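Local coordinates for hypothetical UPF0271 protein TTHB195 (Thermus thermophilus, PDB 2DFA), which probably acts as the A subunit of an ATP-dependent 5-oxoprolinase, which cleaves 5-oxoproline to L-glutamate, at residues A[27-31]-A[246-250]. Numbering follows the deposited sequence. Where two conformers were deposited one is given.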
ATOM      1  N   LEU A  27     -12.515  -8.723  28.977  1.00 46.77           N
ATOM      2  CA  LEU A  27     -13.505  -9.795  28.963  1.00 45.47           C
ATOM      3  C   LEU A  27     -13.018 -11.126  28.385  1.00 44.49           C
ATOM      4  O   LEU A  27     -13.555 -12.184  28.718  1.00 44.41           O
ATOM      5  CB  LEU A  27     -14.733  -9.344  28.171  1.00 45.90           C
ATOM      6  CG  LEU A  27     -15.358  -7.999  28.544  1.00 47.76           C
ATOM      7  CD1 LEU A  27     -16.438  -7.646  27.533  1.00 47.67           C
ATOM      8  CD2 LEU A  27     -15.929  -8.063  29.953  1.00 47.14           C
ATOM      9  N   VAL A  28     -12.008 -11.082  27.520  1.00 41.91           N
ATOM     10  CA  VAL A  28     -11.516 -12.307  26.891  1.00 40.10           C
ATOM     11  C   VAL A  28     -10.232 -12.843  27.502  1.00 38.95           C
ATOM     12  O   VAL A  28      -9.535 -12.126  28.219  1.00 41.09           O
ATOM     13  CB  VAL A  28     -11.286 -12.084  25.376  1.00 41.63           C
ATOM     14  CG1 VAL A  28     -12.573 -11.603  24.722  1.00 41.60           C
ATOM     15  CG2 VAL A  28     -10.184 -11.065  25.159  1.00 40.27           C
ATOM     16  N   SER A  29      -9.922 -14.105  27.224  1.00 36.98           N
ATOM     17  CA  SER A  29      -8.696 -14.698  27.737  1.00 36.23           C
ATOM     18  C   SER A  29      -7.615 -14.742  26.658  1.00 35.36           C
ATOM     19  O   SER A  29      -6.437 -14.836  26.972  1.00 33.48           O
ATOM     20  CB  SER A  29      -8.949 -16.107  28.300  1.00 36.13           C
ATOM     21  OG  SER A  29      -9.550 -16.961  27.343  1.00 38.06           O
ATOM     22  N   SER A  30      -8.016 -14.671  25.388  1.00 35.88           N
ATOM     23  CA  SER A  30      -7.054 -14.675  24.283  1.00 34.71           C
ATOM     24  C   SER A  30      -7.514 -13.696  23.206  1.00 34.13           C
ATOM     25  O   SER A  30      -8.707 -13.442  23.055  1.00 32.82           O
ATOM     26  CB  SER A  30      -6.893 -16.078  23.668  1.00 34.83           C
ATOM     27  OG  SER A  30      -6.232 -16.978  24.542  0.50 36.16           O
ATOM     28  N   ALA A  31      -6.559 -13.138  22.469  1.00 32.22           N
ATOM     29  CA  ALA A  31      -6.882 -12.194  21.405  1.00 29.68           C
ATOM     30  C   ALA A  31      -6.111 -12.572  20.144  1.00 29.19           C
ATOM     31  O   ALA A  31      -4.999 -13.096  20.220  1.00 28.29           O
ATOM     32  CB  ALA A  31      -6.522 -10.784  21.835  1.00 29.55           C
ATOM     33  N   GLU A 246     -14.328 -21.723  34.406  1.00 55.69           N
ATOM     34  CA  GLU A 246     -13.140 -20.877  34.388  1.00 55.34           C
ATOM     35  C   GLU A 246     -12.781 -20.437  32.972  1.00 54.20           C
ATOM     36  O   GLU A 246     -12.608 -21.266  32.080  1.00 52.07           O
ATOM     37  CB  GLU A 246     -11.942 -21.610  34.992  1.00 55.86           C
ATOM     38  CG  GLU A 246     -10.814 -20.681  35.424  1.00 58.95           C
ATOM     39  CD  GLU A 246      -9.531 -21.420  35.764  1.00 60.59           C
ATOM     40  OE1 GLU A 246      -9.609 -22.561  36.270  1.00 62.03           O
ATOM     41  OE2 GLU A 246      -8.440 -20.851  35.536  1.00 62.14           O
ATOM     42  N   VAL A 247     -12.678 -19.127  32.773  1.00 53.54           N
ATOM     43  CA  VAL A 247     -12.312 -18.583  31.473  1.00 52.80           C
ATOM     44  C   VAL A 247     -10.805 -18.368  31.478  1.00 50.96           C
ATOM     45  O   VAL A 247     -10.302 -17.458  32.133  1.00 50.61           O
ATOM     46  CB  VAL A 247     -13.016 -17.236  31.205  1.00 52.46           C
ATOM     47  CG1 VAL A 247     -12.593 -16.680  29.849  1.00 52.99           C
ATOM     48  CG2 VAL A 247     -14.521 -17.422  31.247  1.00 52.77           C
ATOM     49  N   ARG A 248     -10.079 -19.221  30.763  1.00 50.19           N
ATOM     50  CA  ARG A 248      -8.631 -19.091  30.708  1.00 50.22           C
ATOM     51  C   ARG A 248      -8.060 -19.528  29.366  1.00 47.73           C
ATOM     52  O   ARG A 248      -8.623 -20.378  28.677  1.00 45.12           O
ATOM     53  CB  ARG A 248      -7.979 -19.897  31.832  1.00 53.14           C
ATOM     54  CG  ARG A 248      -8.198 -21.393  31.740  1.00 59.32           C
ATOM     55  CD  ARG A 248      -7.464 -22.116  32.861  1.00 63.95           C
ATOM     56  NE  ARG A 248      -6.029 -21.847  32.834  1.00 67.01           N
ATOM     57  CZ  ARG A 248      -5.154 -22.358  33.694  1.00 68.14           C
ATOM     58  NH1 ARG A 248      -5.564 -23.171  34.659  1.00 69.14           N
ATOM     59  NH2 ARG A 248      -3.866 -22.052  33.591  1.00 68.29           N
ATOM     60  N   ALA A 249      -6.927 -18.936  29.010  1.00 46.17           N
ATOM     61  CA  ALA A 249      -6.262 -19.237  27.751  1.00 44.95           C
ATOM     62  C   ALA A 249      -5.957 -20.726  27.633  1.00 44.76           C
ATOM     63  O   ALA A 249      -5.522 -21.363  28.595  1.00 44.37           O
ATOM     64  CB  ALA A 249      -4.977 -18.424  27.644  1.00 42.87           C
ATOM     65  N   PHE A 250      -6.191 -21.274  26.445  1.00 44.04           N
ATOM     66  CA  PHE A 250      -5.944 -22.684  26.178  1.00 43.69           C
ATOM     67  C   PHE A 250      -4.455 -22.995  26.086  1.00 45.31           C
ATOM     68  O   PHE A 250      -4.095 -24.181  26.237  1.00 45.29           O
ATOM     69  CB  PHE A 250      -6.655 -23.109  24.889  1.00 42.62           C
ATOM     70  CG  PHE A 250      -6.319 -22.256  23.689  1.00 41.45           C
ATOM     71  CD1 PHE A 250      -5.140 -22.460  22.976  1.00 41.19           C
ATOM     72  CD2 PHE A 250      -7.201 -21.270  23.256  1.00 40.73           C
ATOM     73  CE1 PHE A 250      -4.843 -21.693  21.840  1.00 40.49           C
ATOM     74  CE2 PHE A 250      -6.916 -20.496  22.123  1.00 40.89           C
ATOM     75  CZ  PHE A 250      -5.735 -20.711  21.414  1.00 39.66           C
ATOM     76  OXT PHE A 250      -3.664 -22.052  25.859  1.00 46.32           O
TER
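The C-terminal tail packs against S29 and S30, at the entry into strand 30-34, in the parallel beta/alpha fold of the LamB/YcsF family, which resembles a distorted barrel. Strands 30-34 and 246-247 each pair in parallel with strand 2-9. The two segments themselves meet by van der Waals packing.

E246 lies beyond reach of 27-31. The CA-to-CB bond of V247 points toward 27-31, and V247 CG1 is 4.0 Å from S29 OG. V247 also rests on R237 and L240 of helix 229-241, so it lies between that helix and S29. The side chain of R248 starts away from 27-31. Its NE lies 3.8 Å from E246 OE2, a long salt bridge of charge alone. The R248 backbone does touch 27-31: its C is 3.6 Å from S29 OG.

The CA atoms come nearest at A249, whose CA is 5.2 Å from S29 CA. A249 N is 3.5 Å from S29 CB, and A249 CB is 3.6 Å from S30 OG. Both serine hydroxyls are hydrogen-bonded to D4 of strand 2-9, the strand that both segments flank. At F250 the terminal carboxylate is held by H106 and R159. The ring end comes back toward 27-31, with CE2 of F250 4.3 Å from S30 OG.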